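Local coordinates for hypothetical nigD-like protein (Bacteroides caccae, PDB 3QWN) that is of unknown function but, as a NigD-like protein, probably confers immunity against a bacterial toxin, at residues G123-V127 with N152-E156. Sequence-based numbering, arbitrary orientation.
Sequences GKQHV and NGDEE
Two loops at one end of the C-terminal beta sandwich are joined here by polar side chains: 123-127 leads from strand 111-120 into strand 127-133, while the loop 152-156 leads from strand 142-150 into strand 158-167. Their end-to-end directions lie 125° apart, and Lys124 CA and Asp154 CA, 5.7 Å apart, are the nearest pair. Residues 124-127 are extended, whereas Asn152 (phi/psi 54/39) and Gly153 (76/8) both adopt the left-handed helical conformation; positive phi suits glycine, and asparagine tolerates it better than most residues. Across this bend the CA-to-CB bonds of both Asn152 and Asp154 point toward 123-127. With chi1 m, Asn152 sends ND2 to Gln125 O, 2.8 Å and nearly linear, occupying a carbonyl just before the strand begins. Imidazole suits position 126 because it can bond through both nitrogens: His126 (chi1 m) leaves the backbone sideways but brings NE2 to Asp154 OD2 at 2.7 Å, the carboxylate lying at the ring edge, while ND1 pairs with His149, whose ring it also meets. Asp154 (chi1 t) is buried, and its charge is well served: OD1 and OD2 also accept the backbone NH groups of Gly122 and Asn121, and a water oxygen lies 3.1 Å from Asp154 OD2 and 2.8 Å from Lys124 O, donating to both. Exposed Lys124 suits its place through its long aliphatic part, in van der Waals contact (CB 3.8 Å from Asp154 CB, CG 3.2 Å from Asn152 O); its NZ stays 4.3 Å from Glu155 OE2, beyond a salt bridge, and Glu155 OE1 accepts a hydrogen bond from the Asn121 side chain. The motif is a buried His-carboxylate hydrogen bond that joins two inter-sheet loops at one end of a beta sandwich.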
ATOM      1  N   GLY A 123      14.625 -15.621  -4.957  1.00 48.29           N
ATOM      2  CA  GLY A 123      15.269 -15.346  -6.236  1.00 50.38           C
ATOM      3  C   GLY A 123      14.377 -14.833  -7.345  1.00 55.35           C
ATOM      4  O   GLY A 123      14.865 -14.587  -8.453  1.00 56.77           O
ATOM      5  N   LYS A 124      13.065 -14.711  -7.068  1.00 50.95           N
ATOM      6  CA  LYS A 124      12.052 -14.234  -8.017  1.00 50.53           C
ATOM      7  C   LYS A 124      11.350 -13.036  -7.439  1.00 51.79           C
ATOM      8  O   LYS A 124      11.017 -13.023  -6.241  1.00 47.96           O
ATOM      9  CB  LYS A 124      11.053 -15.339  -8.367  1.00 52.98           C
ATOM     10  CG  LYS A 124      11.570 -16.204  -9.498  1.00 69.69           C
ATOM     11  CD  LYS A 124      12.028 -17.551  -9.014  1.00 72.66           C
ATOM     12  CE  LYS A 124      12.424 -18.432 -10.163  1.00 65.18           C
ATOM     13  NZ  LYS A 124      12.614 -19.830  -9.711  1.00 75.93           N
ATOM     14  N   GLN A 125      11.192 -12.001  -8.276  1.00 48.82           N
ATOM     15  CA  GLN A 125      10.556 -10.747  -7.895  1.00 46.91           C
ATOM     16  C   GLN A 125       9.054 -10.894  -8.011  1.00 51.38           C
ATOM     17  O   GLN A 125       8.550 -11.377  -9.016  1.00 54.52           O
ATOM     18  CB  GLN A 125      11.084  -9.577  -8.762  1.00 49.51           C
ATOM     19  CG  GLN A 125      10.639  -8.165  -8.353  1.00 50.72           C
ATOM     20  CD  GLN A 125      10.992  -7.748  -6.935  1.00 65.39           C
ATOM     21  OE1 GLN A 125      12.101  -7.941  -6.436  1.00 67.97           O
ATOM     22  NE2 GLN A 125      10.037  -7.149  -6.252  1.00 57.21           N
ATOM     23  N   HIS A 126       8.344 -10.533  -6.937  1.00 46.13           N
ATOM     24  CA  HIS A 126       6.903 -10.547  -6.873  1.00 43.32           C
ATOM     25  C   HIS A 126       6.474  -9.155  -7.306  1.00 47.54           C
ATOM     26  O   HIS A 126       6.885  -8.158  -6.711  1.00 46.45           O
ATOM     27  CB  HIS A 126       6.405 -10.956  -5.481  1.00 40.66           C
ATOM     28  CG  HIS A 126       6.594 -12.416  -5.189  1.00 43.51           C
ATOM     29  ND1 HIS A 126       5.539 -13.306  -5.230  1.00 45.20           N
ATOM     30  CD2 HIS A 126       7.723 -13.103  -4.901  1.00 44.53           C
ATOM     31  CE1 HIS A 126       6.049 -14.486  -4.935  1.00 44.35           C
ATOM     32  NE2 HIS A 126       7.359 -14.413  -4.732  1.00 44.59           N
ATOM     33  N   VAL A 127       5.775  -9.088  -8.435  1.00 44.94           N
ATOM     34  CA  VAL A 127       5.353  -7.823  -9.026  1.00 44.63           C
ATOM     35  C   VAL A 127       3.861  -7.620  -8.752  1.00 48.71           C
ATOM     36  O   VAL A 127       3.044  -8.487  -9.059  1.00 47.91           O
ATOM     37  CB  VAL A 127       5.702  -7.724 -10.548  1.00 48.82           C
ATOM     38  CG1 VAL A 127       5.345  -6.345 -11.103  1.00 48.88           C
ATOM     39  CG2 VAL A 127       7.177  -8.033 -10.800  1.00 48.05           C
ATOM     40  N   ASN A 152       6.290 -14.732 -10.748  1.00 54.67           N
ATOM     41  CA  ASN A 152       7.407 -15.090 -11.665  1.00 55.64           C
ATOM     42  C   ASN A 152       7.899 -16.536 -11.442  1.00 56.90           C
ATOM     43  O   ASN A 152       9.100 -16.813 -11.485  1.00 54.81           O
ATOM     44  CB  ASN A 152       8.582 -14.093 -11.538  1.00 54.14           C
ATOM     45  CG  ASN A 152       8.409 -12.853 -12.392  1.00 73.28           C
ATOM     46  OD1 ASN A 152       8.380 -12.914 -13.630  1.00 62.06           O
ATOM     47  ND2 ASN A 152       8.278 -11.696 -11.747  1.00 63.19           N
ATOM     48  N   GLY A 153       6.945 -17.431 -11.193  1.00 53.60           N
ATOM     49  CA  GLY A 153       7.217 -18.846 -10.978  1.00 54.89           C
ATOM     50  C   GLY A 153       7.797 -19.220  -9.629  1.00 57.14           C
ATOM     51  O   GLY A 153       8.169 -20.380  -9.428  1.00 57.28           O
ATOM     52  N   ASP A 154       7.867 -18.254  -8.694  1.00 51.42           N
ATOM     53  CA  ASP A 154       8.376 -18.504  -7.339  1.00 49.77           C
ATOM     54  C   ASP A 154       7.528 -19.574  -6.653  1.00 55.19           C
ATOM     55  O   ASP A 154       6.299 -19.531  -6.757  1.00 55.72           O
ATOM     56  CB  ASP A 154       8.381 -17.207  -6.502  1.00 47.95           C
ATOM     57  CG  ASP A 154       9.301 -17.237  -5.306  1.00 50.58           C
ATOM     58  OD1 ASP A 154      10.248 -18.047  -5.305  1.00 52.35           O
ATOM     59  OD2 ASP A 154       9.100 -16.421  -4.388  1.00 55.04           O
ATOM     60  N   GLU A 155       8.184 -20.553  -5.997  1.00 51.20           N
ATOM     61  CA  GLU A 155       7.508 -21.659  -5.304  1.00 50.37           C
ATOM     62  C   GLU A 155       6.750 -21.125  -4.080  1.00 50.59           C
ATOM     63  O   GLU A 155       7.118 -20.101  -3.532  1.00 49.13           O
ATOM     64  CB  GLU A 155       8.516 -22.755  -4.900  1.00 52.67           C
ATOM     65  CG  GLU A 155       9.218 -23.443  -6.065  1.00 57.34           C
ATOM     66  CD  GLU A 155      10.408 -22.726  -6.688  1.00 69.23           C
ATOM     67  OE1 GLU A 155      10.847 -21.687  -6.142  1.00 50.81           O
ATOM     68  OE2 GLU A 155      10.906 -23.205  -7.732  1.00 64.75           O
ATOM     69  N   GLU A 156       5.678 -21.797  -3.684  1.00 46.76           N
ATOM     70  CA  GLU A 156       4.844 -21.379  -2.560  1.00 44.09           C
ATOM     71  C   GLU A 156       5.259 -22.152  -1.315  1.00 47.98           C
ATOM     72  O   GLU A 156       4.563 -23.082  -0.896  1.00 48.34           O
ATOM     73  CB  GLU A 156       3.359 -21.595  -2.914  1.00 45.41           C
ATOM     74  CG  GLU A 156       2.933 -20.727  -4.079  1.00 48.11           C
ATOM     75  CD  GLU A 156       1.519 -20.885  -4.584  1.00 63.58           C
ATOM     76  OE1 GLU A 156       0.903 -21.938  -4.316  1.00 63.32           O
ATOM     77  OE2 GLU A 156       1.043 -19.969  -5.290  1.00 69.85           O
TER
HETATM   78  O   HOH W   1      11.425 -14.403  -3.842  1.00 43.10           O